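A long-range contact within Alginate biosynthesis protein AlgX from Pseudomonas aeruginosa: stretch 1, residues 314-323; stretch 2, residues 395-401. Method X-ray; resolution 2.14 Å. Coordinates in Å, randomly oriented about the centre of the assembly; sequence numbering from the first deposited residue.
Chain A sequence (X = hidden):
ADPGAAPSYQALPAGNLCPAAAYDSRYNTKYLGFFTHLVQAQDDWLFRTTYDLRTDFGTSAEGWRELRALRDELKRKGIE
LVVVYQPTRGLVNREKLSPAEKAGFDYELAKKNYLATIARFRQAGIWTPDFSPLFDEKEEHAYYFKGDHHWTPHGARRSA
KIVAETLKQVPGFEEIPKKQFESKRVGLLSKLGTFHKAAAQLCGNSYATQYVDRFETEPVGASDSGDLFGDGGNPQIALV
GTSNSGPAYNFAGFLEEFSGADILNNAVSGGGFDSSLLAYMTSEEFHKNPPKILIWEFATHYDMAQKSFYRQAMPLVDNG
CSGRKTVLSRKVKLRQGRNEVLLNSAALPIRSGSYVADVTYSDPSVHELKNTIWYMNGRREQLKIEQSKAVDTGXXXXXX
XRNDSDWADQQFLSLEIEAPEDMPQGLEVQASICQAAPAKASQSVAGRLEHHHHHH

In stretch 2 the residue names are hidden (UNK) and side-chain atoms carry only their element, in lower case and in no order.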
# COMPACT_ATOMS: atom_id res chain seq x y z
N MET A 314 -6.40 -6.64 -10.02
CA MET A 314 -6.58 -6.80 -11.46
C MET A 314 -8.01 -6.47 -11.95
O MET A 314 -8.18 -5.57 -12.76
CB MET A 314 -6.11 -8.19 -11.96
CG MET A 314 -4.61 -8.38 -11.87
SD MET A 314 -3.72 -7.30 -13.01
CE MET A 314 -3.87 -8.26 -14.52
N PRO A 315 -9.04 -7.18 -11.43
CA PRO A 315 -10.38 -6.84 -11.90
C PRO A 315 -10.88 -5.49 -11.40
O PRO A 315 -11.83 -4.95 -11.97
CB PRO A 315 -11.25 -7.95 -11.30
CG PRO A 315 -10.49 -8.36 -10.07
CD PRO A 315 -9.06 -8.31 -10.49
N LEU A 316 -10.28 -4.96 -10.35
CA LEU A 316 -10.68 -3.65 -9.84
C LEU A 316 -10.37 -2.51 -10.82
O LEU A 316 -11.03 -1.47 -10.81
CB LEU A 316 -10.04 -3.37 -8.47
CG LEU A 316 -10.82 -3.97 -7.30
CD1 LEU A 316 -10.06 -3.73 -6.01
CD2 LEU A 316 -12.20 -3.35 -7.25
N VAL A 317 -9.36 -2.71 -11.67
CA VAL A 317 -9.02 -1.69 -12.66
C VAL A 317 -10.23 -1.32 -13.53
O VAL A 317 -10.42 -0.15 -13.86
CB VAL A 317 -7.82 -2.13 -13.54
CG1 VAL A 317 -7.56 -1.11 -14.64
CG2 VAL A 317 -6.59 -2.28 -12.68
N ASP A 318 -11.07 -2.31 -13.85
CA ASP A 318 -12.30 -2.07 -14.63
C ASP A 318 -13.59 -2.19 -13.83
O ASP A 318 -14.60 -2.66 -14.35
CB ASP A 318 -12.37 -2.99 -15.84
CG ASP A 318 -11.37 -2.63 -16.90
OD1 ASP A 318 -10.17 -2.85 -16.65
OD2 ASP A 318 -11.79 -2.13 -17.97
N ASN A 319 -13.56 -1.77 -12.58
CA ASN A 319 -14.76 -1.65 -11.76
C ASN A 319 -15.56 -2.95 -11.57
O ASN A 319 -16.79 -2.92 -11.45
CB ASN A 319 -15.68 -0.54 -12.30
CG ASN A 319 -16.44 0.17 -11.20
OD1 ASN A 319 -16.39 -0.24 -10.03
ND2 ASN A 319 -17.16 1.23 -11.55
N GLY A 320 -14.87 -4.08 -11.53
CA GLY A 320 -15.51 -5.37 -11.31
C GLY A 320 -16.64 -5.68 -12.27
O GLY A 320 -16.44 -5.85 -13.48
N CYS A 321 -17.86 -5.75 -11.73
CA CYS A 321 -19.04 -6.04 -12.54
C CYS A 321 -19.88 -4.80 -12.82
O CYS A 321 -20.90 -4.89 -13.51
CB CYS A 321 -19.91 -7.10 -11.87
SG CYS A 321 -19.13 -8.72 -11.73
N SER A 322 -19.46 -3.67 -12.27
CA SER A 322 -20.22 -2.43 -12.38
C SER A 322 -20.37 -2.01 -13.84
O SER A 322 -19.41 -2.08 -14.62
CB SER A 322 -19.56 -1.32 -11.56
OG SER A 322 -20.38 -0.17 -11.48
N GLY A 323 -21.58 -1.61 -14.21
CA GLY A 323 -21.88 -1.21 -15.57
C GLY A 323 -22.03 -2.37 -16.54
O GLY A 323 -22.47 -2.19 -17.69
N UNK A 395 -18.54 -1.47 1.76
CA UNK A 395 -18.72 -2.90 1.96
C UNK A 395 -18.53 -3.73 0.69
O UNK A 395 -18.80 -4.92 0.70
N UNK A 396 -18.07 -3.09 -0.38
CA UNK A 396 -17.81 -3.79 -1.65
C UNK A 396 -16.42 -4.43 -1.73
O UNK A 396 -15.43 -3.87 -1.26
c UNK A 396 -18.16 -2.50 -5.29
n UNK A 396 -17.93 -3.05 -6.63
n UNK A 396 -17.09 -1.08 -7.47
c UNK A 396 -17.83 -3.48 -4.19
c UNK A 396 -18.02 -2.84 -2.83
n UNK A 396 -17.26 -2.93 -8.83
c UNK A 396 -17.43 -2.36 -7.64
N UNK A 397 -16.38 -5.62 -2.33
CA UNK A 397 -15.18 -6.42 -2.57
C UNK A 397 -15.31 -6.90 -4.00
O UNK A 397 -16.42 -7.08 -4.48
c UNK A 397 -16.09 -6.92 0.55
o UNK A 397 -14.54 -6.49 3.83
c UNK A 397 -15.95 -6.64 1.89
c UNK A 397 -14.70 -6.77 2.49
c UNK A 397 -13.62 -7.18 1.75
c UNK A 397 -13.77 -7.46 0.41
c UNK A 397 -15.01 -7.34 -0.21
c UNK A 397 -15.16 -7.64 -1.66
N UNK A 398 -14.18 -7.12 -4.67
CA UNK A 398 -14.17 -7.63 -6.04
C UNK A 398 -12.97 -8.57 -6.24
O UNK A 398 -11.87 -8.25 -5.82
c UNK A 398 -14.02 -7.05 -8.49
c UNK A 398 -14.04 -6.49 -7.07
c UNK A 398 -15.16 -5.47 -6.92
N UNK A 399 -13.19 -9.72 -6.86
CA UNK A 399 -12.07 -10.67 -7.04
C UNK A 399 -12.26 -11.59 -8.23
O UNK A 399 -13.38 -11.93 -8.60
c UNK A 399 -13.94 -12.01 -4.56
c UNK A 399 -11.79 -11.48 -5.76
c UNK A 399 -12.90 -13.75 -5.80
c UNK A 399 -14.96 -12.88 -4.18
c UNK A 399 -12.90 -12.43 -5.37
c UNK A 399 -13.91 -14.63 -5.42
c UNK A 399 -14.94 -14.19 -4.62
N UNK A 400 -11.16 -11.99 -8.86
CA UNK A 400 -11.25 -12.92 -9.97
C UNK A 400 -11.36 -14.34 -9.43
O UNK A 400 -10.77 -14.67 -8.40
o UNK A 400 -6.39 -12.87 -10.59
c UNK A 400 -8.74 -13.28 -10.34
c UNK A 400 -10.06 -12.79 -10.91
c UNK A 400 -7.53 -12.68 -11.03
n UNK A 400 -7.76 -11.94 -12.11
N UNK A 401 -12.15 -15.17 -10.11
CA UNK A 401 -12.21 -16.58 -9.79
C UNK A 401 -10.85 -17.17 -10.12
O UNK A 401 -10.19 -16.74 -11.07
c UNK A 401 -15.78 -17.98 -10.80
c UNK A 401 -13.31 -17.31 -10.58
c UNK A 401 -14.78 -16.86 -10.41
c UNK A 401 -15.07 -16.36 -9.01

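Position 395 has backbone atoms and nothing beyond CA, so it is glycine. Its phi of 76° suits that residue, and Gly395 makes no contact with stretch 1.

Position 396 carries seven side-chain atoms: three carbons in a row, a nitrogen, then a carbon bearing two more nitrogens, which lie by the O and OD1 of Asn319. That terminal group is a guanidinium, which identifies arginine. The CA-to-CB bond points toward stretch 1, and chi1 to chi3 are all t, so the chain is fully extended and delivers its end to the turn region. There NH1 of Arg396 donates to OD1 of Asn319 at 2.8 Å with an angle of 153°, and NH2 of Arg396 reaches the same OD1 of Asn319 at 3.1 Å. NH2 of Arg396 also makes a weak hydrogen bond to the backbone O of Asn319, 2.7 Å long but bent to 127°.

Position 397 has one carbon leading to a six-carbon ring that bears an oxygen: tyrosine. Its CA-to-CB bond points away, and the side chain of Tyr397 makes no contact with stretch 1.

Position 398 has three carbons, one carrying the other two, lying against Pro315, Leu316 and Gly320. A fork at CB with carbon alone is valine. The CA-to-CB bond of Val398 points toward stretch 1, placing CB 3.6 Å from CD2 of Leu316, and CG1 of Val398 lies 4.0 Å from CB of Pro315 and 3.6 Å from CA of Gly320. An ideal CB on Gly320 would clash with CG1 of Val398, at 2.9 Å, and with NH2 of Arg396, at 3.0 Å.

Position 399 shows one carbon and a six-carbon ring without a heteroatom; its backbone C is 4.1 Å from CG of Pro315. This is phenylalanine, and the CA-to-CB bond of Phe399 points away.

Position 400 has three carbons, the third carrying one oxygen and one nitrogen, the nitrogen lying by CB of Met314 and CD of Pro315. This is the amide of glutamine. The CA-to-CB bond of Gln400 points toward stretch 1, with NE2 4.1 Å from CB of Met314 and 4.2 Å from CD of Pro315; these are van der Waals contacts.

Position 401 has four carbons forked at the second, as in leucine, and Leu401 is out of reach.

The contact follows the strand's alternation: the CA-to-CB bonds of Arg396, Val398 and Gln400 point toward stretch 1, those of Tyr397 and Phe399 away. Val398 packs against Pro315, Leu316 and the bare CA of Gly320. The O of Asn319 accepts from N of Ser322 at 2.9 Å, closing a type II' turn, so Arg396, held mainly through OD1 of Asn319, adds a weak bond to the same O.

Stretch 2, residues 395-401: GRYVFQL
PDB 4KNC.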